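Local coordinates for FAD linked oxidase-like protein (Myceliophthora thermophila, PDB 5L6G), which oxidises the C1 hydroxyl of xylooligosaccharides and related sugars to lactones with a bicovalently bound FAD, passing the electrons to oxygen to give hydrogen peroxide, at residues Y382-T390 / S398-R406; A133-V141 / I329-D337. One frame throughout, in Å; residues are numbered along the deposited sequence.

In the fold
Contacts 1 and 2 lie on opposite sides of the chain's centre, their own centres about 29 Å apart and their nearest atoms about 14 Å apart, yet each comes within 10 Å of the FAD. Contact 1 (382-390 with 398-406) folds one long connection of the eight-stranded antiparallel sheet onto itself; the side chain of Tyr399 is about 8 Å from FAD and that of Arg402 about 7 Å from a bound xylose. Contact 2 (133-141 with 329-337) joins a helix of the FAD-binding domain to a loop far along the chain, and comes closer to the cofactor, the Tyr336 side chain being about 6 Å from FAD.

Contact 1. Residues Y382-T390 / S398-R406; sequences YGGPNSAVT and SYAFRDPER
Gly384 and Pro404 bring the two irregular segments together at one point, with CA atoms 4.7 Å apart and the backbone N of Gly384 donating to Pro404 O, and Thr390 and Arg402 do so at another, their CA atoms 4.2 Å apart. Beyond the Thr390-Arg402 approach, the hydroxyl of Tyr382 joins two bonds. It donates to Phe401 O over 2.6 Å, in the carbonyl plane and on a lone pair, and accepts from Tyr399 OH at 2.7 Å. The two tyrosines approach from opposite directions, and the carbonyl oxygen lies at the edge of the Tyr382 ring. With CG anti to the backbone N (chi1 175°), the phenol of Tyr382 is carried to Phe401 O and Tyr399 OH, and the two bonds on its oxygen limit the swing of the ring. Arg402 bends at chi2 and brings NH1 to Val389 O, 3.0 Å away and 15° out of the guanidinium plane, with Val389 CG1 alongside. Its other terminal nitrogen, NH2, forms a salt bridge with Asp181, so one guanidinium serves two partners. Thr390 packs against the proline: its OG1 meets Pro404 CB at 3.5 Å, while its methyl CG2 lies against Asp403 O. Within 398-406, Asp403 OD1 accepts from Glu405 N in an Asx turn through Pro404, and from Arg406 N in an Asx motif. The whole arrangement belongs to the connection between strands 374-381 and 409-417, neighbours in the antiparallel sheet, and Val389 and Ser387 rest against helix 173-176.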
ATOM      1  N   TYR A 382       2.632   5.546  13.100  1.00 11.56           N
ATOM      2  CA  TYR A 382       2.149   4.228  12.716  1.00 11.27           C
ATOM      3  C   TYR A 382       1.793   3.363  13.922  1.00 11.38           C
ATOM      4  O   TYR A 382       0.746   2.712  13.957  1.00 11.38           O
ATOM      5  CB  TYR A 382       3.240   3.583  11.856  1.00 11.08           C
ATOM      6  CG  TYR A 382       3.013   2.151  11.446  1.00 10.91           C
ATOM      7  CD1 TYR A 382       3.417   1.105  12.264  1.00 11.16           C
ATOM      8  CD2 TYR A 382       2.423   1.847  10.241  1.00 10.84           C
ATOM      9  CE1 TYR A 382       3.232  -0.205  11.899  1.00 11.16           C
ATOM     10  CE2 TYR A 382       2.239   0.533   9.850  1.00 10.68           C
ATOM     11  CZ  TYR A 382       2.637  -0.487  10.687  1.00 11.02           C
ATOM     12  OH  TYR A 382       2.449  -1.783  10.301  1.00 11.38           O
ATOM     13  N   GLY A 383       2.697   3.336  14.898  1.00 11.23           N
ATOM     14  CA  GLY A 383       2.618   2.429  16.021  1.00 11.55           C
ATOM     15  C   GLY A 383       2.313   3.135  17.332  1.00 11.95           C
ATOM     16  O   GLY A 383       1.575   4.122  17.377  1.00 12.09           O
ATOM     17  N   GLY A 384       2.853   2.592  18.416  1.00 12.32           N
ATOM     18  CA  GLY A 384       2.598   3.115  19.733  1.00 12.73           C
ATOM     19  C   GLY A 384       1.376   2.493  20.379  1.00 13.29           C
ATOM     20  O   GLY A 384       0.595   1.813  19.726  1.00 12.79           O
ATOM     21  N   PRO A 385       1.174   2.773  21.669  1.00 14.16           N
ATOM     22  CA  PRO A 385       0.169   2.106  22.505  1.00 14.93           C
ATOM     23  C   PRO A 385      -1.290   2.229  22.064  1.00 15.10           C
ATOM     24  O   PRO A 385      -2.123   1.392  22.450  1.00 15.78           O
ATOM     25  CB  PRO A 385       0.343   2.777  23.870  1.00 15.56           C
ATOM     26  CG  PRO A 385       1.705   3.348  23.866  1.00 15.41           C
ATOM     27  CD  PRO A 385       2.040   3.677  22.449  1.00 14.51           C
ATOM     28  N   ASN A 386      -1.612   3.249  21.277  1.00 14.86           N
ATOM     29  CA  ASN A 386      -2.992   3.483  20.854  1.00 15.12           C
ATOM     30  C   ASN A 386      -3.331   3.109  19.429  1.00 14.54           C
ATOM     31  O   ASN A 386      -4.486   3.246  19.011  1.00 14.99           O
ATOM     32  CB  ASN A 386      -3.366   4.933  21.106  1.00 15.24           C
ATOM     33  CG  ASN A 386      -3.350   5.260  22.573  1.00 16.06           C
ATOM     34  OD1 ASN A 386      -3.805   4.461  23.384  1.00 16.69           O
ATOM     35  ND2 ASN A 386      -2.770   6.389  22.927  1.00 16.01           N
ATOM     36  N   SER A 387      -2.351   2.613  18.693  1.00 14.07           N
ATOM     37  CA  SER A 387      -2.539   2.299  17.295  1.00 13.53           C
ATOM     38  C   SER A 387      -3.342   1.003  17.091  1.00 13.81           C
ATOM     39  O   SER A 387      -3.023  -0.048  17.659  1.00 14.30           O
ATOM     40  CB  SER A 387      -1.188   2.184  16.605  1.00 12.95           C
ATOM     41  OG  SER A 387      -1.356   1.720  15.271  1.00 12.38           O
ATOM     42  N   ALA A 388      -4.389   1.086  16.275  1.00 13.77           N
ATOM     43  CA  ALA A 388      -5.125  -0.094  15.885  1.00 13.81           C
ATOM     44  C   ALA A 388      -4.256  -1.013  15.021  1.00 13.43           C
ATOM     45  O   ALA A 388      -4.418  -2.237  15.059  1.00 13.52           O
ATOM     46  CB  ALA A 388      -6.401   0.305  15.143  1.00 14.01           C
ATOM     47  N   VAL A 389      -3.318  -0.432  14.265  1.00 13.01           N
ATOM     48  CA  VAL A 389      -2.457  -1.230  13.390  1.00 12.58           C
ATOM     49  C   VAL A 389      -1.669  -2.252  14.201  1.00 13.07           C
ATOM     50  O   VAL A 389      -1.658  -3.439  13.885  1.00 12.85           O
ATOM     51  CB  VAL A 389      -1.479  -0.358  12.577  1.00 12.08           C
ATOM     52  CG1 VAL A 389      -0.487  -1.230  11.807  1.00 11.53           C
ATOM     53  CG2 VAL A 389      -2.245   0.543  11.611  1.00 11.97           C
ATOM     54  N   THR A 390      -1.042  -1.787  15.275  1.00 13.76           N
ATOM     55  CA  THR A 390      -0.168  -2.623  16.063  1.00 14.30           C
ATOM     56  C   THR A 390      -0.875  -3.270  17.270  1.00 15.93           C
ATOM     57  O   THR A 390      -0.227  -3.781  18.172  1.00 16.04           O
ATOM     58  CB  THR A 390       1.067  -1.805  16.501  1.00 13.89           C
ATOM     59  OG1 THR A 390       0.636  -0.570  17.074  1.00 13.47           O
ATOM     60  CG2 THR A 390       1.949  -1.487  15.321  1.00 13.27           C
ATOM     61  N   SER A 398       0.200 -12.573   7.620  1.00 13.57           N
ATOM     62  CA  SER A 398       1.598 -12.542   7.189  1.00 13.11           C
ATOM     63  C   SER A 398       2.187 -11.136   7.219  1.00 12.84           C
ATOM     64  O   SER A 398       3.405 -10.980   7.324  1.00 13.33           O
ATOM     65  CB  SER A 398       1.743 -13.117   5.793  1.00 12.51           C
ATOM     66  OG  SER A 398       1.000 -12.347   4.876  1.00 11.86           O
ATOM     67  N   TYR A 399       1.341 -10.110   7.138  1.00 12.36           N
ATOM     68  CA  TYR A 399       1.825  -8.736   7.272  1.00 11.95           C
ATOM     69  C   TYR A 399       2.685  -8.634   8.557  1.00 12.19           C
ATOM     70  O   TYR A 399       2.231  -8.992   9.638  1.00 12.61           O
ATOM     71  CB  TYR A 399       0.662  -7.731   7.267  1.00 11.55           C
ATOM     72  CG  TYR A 399       1.151  -6.304   7.404  1.00 11.17           C
ATOM     73  CD1 TYR A 399       1.469  -5.561   6.275  1.00 10.97           C
ATOM     74  CD2 TYR A 399       1.294  -5.709   8.651  1.00 11.27           C
ATOM     75  CE1 TYR A 399       1.946  -4.270   6.372  1.00 10.73           C
ATOM     76  CE2 TYR A 399       1.782  -4.397   8.770  1.00 11.08           C
ATOM     77  CZ  TYR A 399       2.105  -3.692   7.619  1.00 10.79           C
ATOM     78  OH  TYR A 399       2.576  -2.401   7.654  1.00 10.82           O
ATOM     79  N   ALA A 400       3.910  -8.114   8.443  1.00 11.80           N
ATOM     80  CA  ALA A 400       4.943  -8.375   9.449  1.00 12.26           C
ATOM     81  C   ALA A 400       5.021  -7.378  10.590  1.00 12.44           C
ATOM     82  O   ALA A 400       5.644  -7.642  11.614  1.00 13.58           O
ATOM     83  CB  ALA A 400       6.314  -8.479   8.777  1.00 12.29           C
ATOM     84  N   PHE A 401       4.428  -6.216  10.407  1.00 11.89           N
ATOM     85  CA  PHE A 401       4.782  -5.067  11.228  1.00 11.60           C
ATOM     86  C   PHE A 401       3.674  -4.675  12.193  1.00 11.88           C
ATOM     87  O   PHE A 401       2.989  -3.675  11.998  1.00 11.95           O
ATOM     88  CB  PHE A 401       5.204  -3.930  10.312  1.00 10.99           C
ATOM     89  CG  PHE A 401       6.246  -4.349   9.306  1.00 10.53           C
ATOM     90  CD1 PHE A 401       7.492  -4.775   9.728  1.00 10.74           C
ATOM     91  CD2 PHE A 401       5.984  -4.341   7.966  1.00  9.99           C
ATOM     92  CE1 PHE A 401       8.452  -5.186   8.819  1.00 10.66           C
ATOM     93  CE2 PHE A 401       6.942  -4.750   7.049  1.00  9.89           C
ATOM     94  CZ  PHE A 401       8.172  -5.168   7.470  1.00 10.16           C
ATOM     95  N   ARG A 402       3.545  -5.472  13.248  1.00 12.47           N
ATOM     96  CA  ARG A 402       2.461  -5.347  14.217  1.00 12.93           C
ATOM     97  C   ARG A 402       2.845  -5.040  15.657  1.00 13.59           C
ATOM     98  O   ARG A 402       1.966  -4.924  16.501  1.00 13.71           O
ATOM     99  CB  ARG A 402       1.684  -6.659  14.221  1.00 13.14           C
ATOM    100  CG  ARG A 402       1.081  -6.977  12.885  1.00 12.91           C
ATOM    101  CD  ARG A 402       0.082  -5.915  12.441  1.00 12.62           C
ATOM    102  NE  ARG A 402      -0.738  -6.420  11.336  1.00 12.61           N
ATOM    103  CZ  ARG A 402      -1.802  -5.814  10.801  1.00 12.54           C
ATOM    104  NH1 ARG A 402      -2.263  -4.645  11.257  1.00 12.37           N
ATOM    105  NH2 ARG A 402      -2.438  -6.412   9.800  1.00 12.61           N
ATOM    106  N   ASP A 403       4.136  -4.984  15.952  1.00 13.82           N
ATOM    107  CA  ASP A 403       4.626  -4.669  17.288  1.00 14.88           C
ATOM    108  C   ASP A 403       4.478  -3.181  17.594  1.00 14.83           C
ATOM    109  O   ASP A 403       5.046  -2.355  16.906  1.00 13.66           O
ATOM    110  CB  ASP A 403       6.084  -5.089  17.433  1.00 15.33           C
ATOM    111  CG  ASP A 403       6.540  -5.064  18.862  1.00 16.21           C
ATOM    112  OD1 ASP A 403       6.648  -3.962  19.438  1.00 16.18           O
ATOM    113  OD2 ASP A 403       6.747  -6.154  19.425  1.00 17.82           O
ATOM    114  N   PRO A 404       3.726  -2.843  18.651  1.00 15.74           N
ATOM    115  CA  PRO A 404       3.444  -1.424  18.901  1.00 16.22           C
ATOM    116  C   PRO A 404       4.668  -0.568  19.280  1.00 17.13           C
ATOM    117  O   PRO A 404       4.615   0.664  19.152  1.00 17.45           O
ATOM    118  CB  PRO A 404       2.391  -1.448  20.020  1.00 16.72           C
ATOM    119  CG  PRO A 404       2.446  -2.816  20.622  1.00 17.05           C
ATOM    120  CD  PRO A 404       3.117  -3.740  19.648  1.00 16.50           C
ATOM    121  N   GLU A 405       5.753  -1.196  19.738  1.00 18.27           N
ATOM    122  CA  GLU A 405       6.993  -0.465  20.006  1.00 19.49           C
ATOM    123  C   GLU A 405       8.073  -0.630  18.908  1.00 18.08           C
ATOM    124  O   GLU A 405       8.776   0.332  18.553  1.00 17.56           O
ATOM    125  CB  GLU A 405       7.523  -0.829  21.395  1.00 22.40           C
ATOM    126  CG  GLU A 405       6.704  -0.222  22.532  1.00 25.53           C
ATOM    127  CD  GLU A 405       5.377  -0.918  22.776  1.00 28.42           C
ATOM    128  OE1 GLU A 405       5.391  -2.136  23.035  1.00 32.35           O
ATOM    129  OE2 GLU A 405       4.306  -0.244  22.743  1.00 32.74           O
ATOM    130  N   ARG A 406       8.212  -1.831  18.370  1.00 16.95           N
ATOM    131  CA  ARG A 406       9.237  -2.106  17.364  1.00 16.39           C
ATOM    132  C   ARG A 406       8.867  -1.497  15.997  1.00 14.80           C
ATOM    133  O   ARG A 406       9.745  -1.111  15.203  1.00 13.93           O
ATOM    134  CB  ARG A 406       9.424  -3.627  17.255  1.00 17.74           C
ATOM    135  CG  ARG A 406      10.595  -4.123  16.415  1.00 18.99           C
ATOM    136  CD  ARG A 406      10.577  -5.654  16.350  1.00 20.37           C
ATOM    137  NE  ARG A 406      10.856  -6.257  17.656  1.00 22.12           N
ATOM    138  CZ  ARG A 406      12.075  -6.352  18.195  1.00 23.74           C
ATOM    139  NH1 ARG A 406      13.143  -5.890  17.549  1.00 24.21           N
ATOM    140  NH2 ARG A 406      12.233  -6.910  19.397  1.00 24.87           N
TER

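Contact 2. Residues A133-V141 / I329-D337; sequences ARLGHIATV and IDITDPGYD
Asp330 OD1 receives the ND1 proton of His137 at 2.6 Å, through its syn lone pair and in the plane of the imidazole. Ring and carboxylate are nearly coplanar, only 8° apart, and such a short bond to a carboxylate would probably raise the basicity of the histidine. Thr332 CG2 covers one face of that ring in a CH-pi contact, 3.5 Å from its centroid, and Val141 CG2 lies over the opposite face. The imidazole is thus sandwiched between two methyl groups, each offset toward the rim, which together with the bond to Asp330 probably restricts its rotation. One turn further along the helix, Thr140 presents its CG2 methyl to the carboxylate of Asp330. The backbones close in tightly at Gly136, whose CA makes a CA-H...O contact with Ile329 O at 3.1 Å.

At the other end Arg134 runs extended from CG to NE and lays its guanidinium over one face of Tyr336. This is a cation-pi contact with CZ 4.0 Å from the ring centroid, the two planes inclined by 32°. NH1 also donates to Gly157 O and Gly92 O, bonds that tie the guanidinium to the backbone of both glycines. Water 2 bridges Arg134 NE to Asp333 O, and water 1 links Arg134 N to Ile331 O.

Tyr336 OH is hydrogen-bonded to His94, one of the two residues covalently linked to the flavin, which makes this a helix-to-loop contact at the second shell of the bicovalent FAD site.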
ATOM      1  N   ALA A 133     -11.850  -3.038  -8.025  1.00 13.46           N
ATOM      2  CA  ALA A 133     -12.420  -1.818  -7.450  1.00 13.58           C
ATOM      3  C   ALA A 133     -11.292  -0.952  -6.867  1.00 13.22           C
ATOM      4  O   ALA A 133     -10.399  -1.445  -6.169  1.00 12.88           O
ATOM      5  CB  ALA A 133     -13.477  -2.130  -6.379  1.00 13.78           C
ATOM      6  N   ARG A 134     -11.360   0.342  -7.153  1.00 13.42           N
ATOM      7  CA  ARG A 134     -10.399   1.285  -6.650  1.00 12.99           C
ATOM      8  C   ARG A 134     -10.963   1.942  -5.413  1.00 13.10           C
ATOM      9  O   ARG A 134     -12.194   1.938  -5.198  1.00 13.01           O
ATOM     10  CB  ARG A 134     -10.056   2.307  -7.721  1.00 13.50           C
ATOM     11  CG  ARG A 134      -9.438   1.686  -8.961  1.00 13.62           C
ATOM     12  CD  ARG A 134      -9.392   2.691 -10.080  1.00 14.31           C
ATOM     13  NE  ARG A 134      -9.000   2.098 -11.346  1.00 14.80           N
ATOM     14  CZ  ARG A 134      -7.746   1.953 -11.779  1.00 14.76           C
ATOM     15  NH1 ARG A 134      -6.715   2.381 -11.064  1.00 14.93           N
ATOM     16  NH2 ARG A 134      -7.531   1.399 -12.962  1.00 15.15           N
ATOM     17  N   LEU A 135     -10.056   2.479  -4.592  1.00 12.57           N
ATOM     18  CA  LEU A 135     -10.404   2.905  -3.250  1.00 12.71           C
ATOM     19  C   LEU A 135     -11.468   3.988  -3.249  1.00 13.32           C
ATOM     20  O   LEU A 135     -12.326   3.972  -2.392  1.00 13.44           O
ATOM     21  CB  LEU A 135      -9.168   3.374  -2.492  1.00 12.55           C
ATOM     22  CG  LEU A 135      -8.045   2.344  -2.323  1.00 11.97           C
ATOM     23  CD1 LEU A 135      -6.927   2.936  -1.469  1.00 11.93           C
ATOM     24  CD2 LEU A 135      -8.587   1.050  -1.708  1.00 12.08           C
ATOM     25  N   GLY A 136     -11.390   4.938  -4.190  1.00 13.50           N
ATOM     26  CA  GLY A 136     -12.351   6.025  -4.256  1.00 14.23           C
ATOM     27  C   GLY A 136     -13.764   5.546  -4.536  1.00 14.57           C
ATOM     28  O   GLY A 136     -14.734   6.037  -3.965  1.00 15.47           O
ATOM     29  N   HIS A 137     -13.874   4.566  -5.411  1.00 14.29           N
ATOM     30  CA  HIS A 137     -15.155   3.944  -5.722  1.00 14.68           C
ATOM     31  C   HIS A 137     -15.710   3.190  -4.522  1.00 14.63           C
ATOM     32  O   HIS A 137     -16.901   3.303  -4.219  1.00 15.18           O
ATOM     33  CB  HIS A 137     -14.999   2.991  -6.908  1.00 14.55           C
ATOM     34  CG  HIS A 137     -16.257   2.275  -7.283  1.00 15.10           C
ATOM     35  ND1 HIS A 137     -17.426   2.933  -7.614  1.00 15.88           N
ATOM     36  CD2 HIS A 137     -16.530   0.957  -7.368  1.00 15.14           C
ATOM     37  CE1 HIS A 137     -18.359   2.045  -7.906  1.00 16.43           C
ATOM     38  NE2 HIS A 137     -17.835   0.838  -7.772  1.00 15.94           N
ATOM     39  N   ILE A 138     -14.845   2.423  -3.859  1.00 14.00           N
ATOM     40  CA  ILE A 138     -15.262   1.641  -2.701  1.00 14.16           C
ATOM     41  C   ILE A 138     -15.781   2.594  -1.620  1.00 14.53           C
ATOM     42  O   ILE A 138     -16.897   2.426  -1.112  1.00 14.89           O
ATOM     43  CB  ILE A 138     -14.102   0.808  -2.150  1.00 13.60           C
ATOM     44  CG1 ILE A 138     -13.671  -0.230  -3.179  1.00 13.30           C
ATOM     45  CG2 ILE A 138     -14.508   0.140  -0.842  1.00 13.92           C
ATOM     46  CD1 ILE A 138     -12.338  -0.866  -2.917  1.00 12.71           C
ATOM     47  N   ALA A 139     -14.971   3.601  -1.308  1.00 14.35           N
ATOM     48  CA  ALA A 139     -15.319   4.561  -0.282  1.00 15.02           C
ATOM     49  C   ALA A 139     -16.650   5.251  -0.605  1.00 15.87           C
ATOM     50  O   ALA A 139     -17.494   5.446   0.270  1.00 16.35           O
ATOM     51  CB  ALA A 139     -14.206   5.574  -0.125  1.00 14.77           C
ATOM     52  N   THR A 140     -16.842   5.606  -1.868  1.00 16.07           N
ATOM     53  CA  THR A 140     -18.072   6.285  -2.287  1.00 17.06           C
ATOM     54  C   THR A 140     -19.299   5.407  -2.094  1.00 17.67           C
ATOM     55  O   THR A 140     -20.318   5.822  -1.498  1.00 18.34           O
ATOM     56  CB  THR A 140     -17.961   6.714  -3.763  1.00 17.04           C
ATOM     57  OG1 THR A 140     -16.872   7.642  -3.886  1.00 16.62           O
ATOM     58  CG2 THR A 140     -19.262   7.347  -4.260  1.00 18.07           C
ATOM     59  N   VAL A 141     -19.202   4.186  -2.590  1.00 17.50           N
ATOM     60  CA  VAL A 141     -20.324   3.264  -2.499  1.00 18.20           C
ATOM     61  C   VAL A 141     -20.675   2.987  -1.043  1.00 18.60           C
ATOM     62  O   VAL A 141     -21.851   3.055  -0.673  1.00 19.24           O
ATOM     63  CB  VAL A 141     -20.066   1.944  -3.240  1.00 17.79           C
ATOM     64  CG1 VAL A 141     -21.224   0.976  -2.988  1.00 18.47           C
ATOM     65  CG2 VAL A 141     -19.925   2.192  -4.737  1.00 17.87           C
ATOM     66  N   ILE A 329     -12.900  11.209  -7.664  1.00 28.47           N
ATOM     67  CA  ILE A 329     -12.936  10.328  -6.498  1.00 25.33           C
ATOM     68  C   ILE A 329     -13.513   8.958  -6.849  1.00 23.45           C
ATOM     69  O   ILE A 329     -12.878   7.942  -6.612  1.00 21.53           O
ATOM     70  CB  ILE A 329     -13.787  10.963  -5.392  1.00 25.77           C
ATOM     71  CG1 ILE A 329     -13.188  12.318  -5.003  1.00 26.00           C
ATOM     72  CG2 ILE A 329     -13.887  10.052  -4.178  1.00 25.39           C
ATOM     73  CD1 ILE A 329     -11.837  12.233  -4.337  1.00 25.18           C
ATOM     74  N   ASP A 330     -14.723   8.945  -7.402  1.00 22.55           N
ATOM     75  CA  ASP A 330     -15.419   7.691  -7.716  1.00 21.97           C
ATOM     76  C   ASP A 330     -14.952   7.183  -9.080  1.00 21.76           C
ATOM     77  O   ASP A 330     -15.669   7.268 -10.069  1.00 22.23           O
ATOM     78  CB  ASP A 330     -16.936   7.911  -7.681  1.00 22.34           C
ATOM     79  CG  ASP A 330     -17.722   6.612  -7.828  1.00 22.49           C
ATOM     80  OD1 ASP A 330     -17.119   5.516  -7.780  1.00 21.79           O
ATOM     81  OD2 ASP A 330     -18.940   6.692  -8.011  1.00 23.04           O
ATOM     82  N   ILE A 331     -13.737   6.660  -9.118  1.00 21.38           N
ATOM     83  CA  ILE A 331     -13.104   6.245 -10.363  1.00 21.92           C
ATOM     84  C   ILE A 331     -13.402   4.788 -10.680  1.00 22.34           C
ATOM     85  O   ILE A 331     -13.049   3.901  -9.911  1.00 21.62           O
ATOM     86  CB  ILE A 331     -11.581   6.404 -10.299  1.00 21.60           C
ATOM     87  CG1 ILE A 331     -11.194   7.839  -9.936  1.00 21.99           C
ATOM     88  CG2 ILE A 331     -10.954   5.997 -11.633  1.00 21.68           C
ATOM     89  CD1 ILE A 331      -9.750   7.991  -9.501  1.00 21.70           C
ATOM     90  N   THR A 332     -14.038   4.561 -11.826  1.00 23.48           N
ATOM     91  CA  THR A 332     -14.243   3.222 -12.371  1.00 24.16           C
ATOM     92  C   THR A 332     -13.879   3.105 -13.860  1.00 26.25           C
ATOM     93  O   THR A 332     -13.936   2.019 -14.416  1.00 25.57           O
ATOM     94  CB  THR A 332     -15.716   2.802 -12.228  1.00 23.93           C
ATOM     95  OG1 THR A 332     -16.544   3.720 -12.951  1.00 24.17           O
ATOM     96  CG2 THR A 332     -16.133   2.785 -10.768  1.00 23.56           C
ATOM     97  N   ASP A 333     -13.502   4.215 -14.491  1.00 29.06           N
ATOM     98  CA  ASP A 333     -13.294   4.256 -15.940  1.00 31.67           C
ATOM     99  C   ASP A 333     -12.057   3.437 -16.292  1.00 31.91           C
ATOM    100  O   ASP A 333     -10.975   3.701 -15.754  1.00 32.30           O
ATOM    101  CB  ASP A 333     -13.113   5.712 -16.405  1.00 33.54           C
ATOM    102  CG  ASP A 333     -13.136   5.875 -17.935  1.00 36.31           C
ATOM    103  OD1 ASP A 333     -12.659   4.984 -18.673  1.00 37.19           O
ATOM    104  OD2 ASP A 333     -13.613   6.931 -18.411  1.00 38.97           O
ATOM    105  N   PRO A 334     -12.200   2.463 -17.220  1.00 33.58           N
ATOM    106  CA  PRO A 334     -11.033   1.702 -17.688  1.00 34.35           C
ATOM    107  C   PRO A 334      -9.968   2.568 -18.408  1.00 35.08           C
ATOM    108  O   PRO A 334      -8.821   2.148 -18.540  1.00 35.48           O
ATOM    109  CB  PRO A 334     -11.646   0.662 -18.640  1.00 34.32           C
ATOM    110  CG  PRO A 334     -12.947   1.251 -19.074  1.00 34.96           C
ATOM    111  CD  PRO A 334     -13.443   2.027 -17.890  1.00 34.50           C
ATOM    112  N   GLY A 335     -10.342   3.766 -18.849  1.00 36.10           N
ATOM    113  CA  GLY A 335      -9.389   4.719 -19.418  1.00 36.92           C
ATOM    114  C   GLY A 335      -8.414   5.334 -18.414  1.00 37.00           C
ATOM    115  O   GLY A 335      -7.488   6.046 -18.807  1.00 36.95           O
ATOM    116  N   TYR A 336      -8.628   5.078 -17.122  1.00 35.40           N
ATOM    117  CA  TYR A 336      -7.717   5.519 -16.075  1.00 34.09           C
ATOM    118  C   TYR A 336      -6.267   5.421 -16.541  1.00 33.56           C
ATOM    119  O   TYR A 336      -5.824   4.366 -17.011  1.00 30.72           O
ATOM    120  CB  TYR A 336      -7.895   4.664 -14.828  1.00 33.87           C
ATOM    121  CG  TYR A 336      -7.046   5.118 -13.671  1.00 32.95           C
ATOM    122  CD1 TYR A 336      -7.491   6.122 -12.825  1.00 32.58           C
ATOM    123  CD2 TYR A 336      -5.792   4.552 -13.426  1.00 31.93           C
ATOM    124  CE1 TYR A 336      -6.720   6.554 -11.759  1.00 31.29           C
ATOM    125  CE2 TYR A 336      -5.010   4.978 -12.359  1.00 31.06           C
ATOM    126  CZ  TYR A 336      -5.487   5.971 -11.528  1.00 30.25           C
ATOM    127  OH  TYR A 336      -4.744   6.404 -10.477  1.00 27.09           O
ATOM    128  N   ASP A 337      -5.546   6.533 -16.432  1.00 33.90           N
ATOM    129  CA  ASP A 337      -4.174   6.596 -16.936  1.00 34.77           C
ATOM    130  C   ASP A 337      -3.285   7.593 -16.184  1.00 33.36           C
ATOM    131  O   ASP A 337      -2.337   8.132 -16.769  1.00 33.66           O
ATOM    132  CB  ASP A 337      -4.193   6.917 -18.442  1.00 37.10           C
ATOM    133  CG  ASP A 337      -4.730   8.308 -18.746  1.00 39.34           C
ATOM    134  OD1 ASP A 337      -4.908   9.116 -17.810  1.00 39.63           O
ATOM    135  OD2 ASP A 337      -4.976   8.599 -19.938  1.00 43.88           O
TER
HETATM  136  O   HOH W   1     -13.263   1.234  -9.224  1.00 13.64           O
HETATM  137  O   HOH W   2     -10.513   1.703 -13.832  1.00 25.20           O
HETATM  138  O   HOH W   3     -11.897   4.961  -7.162  1.00 28.58           O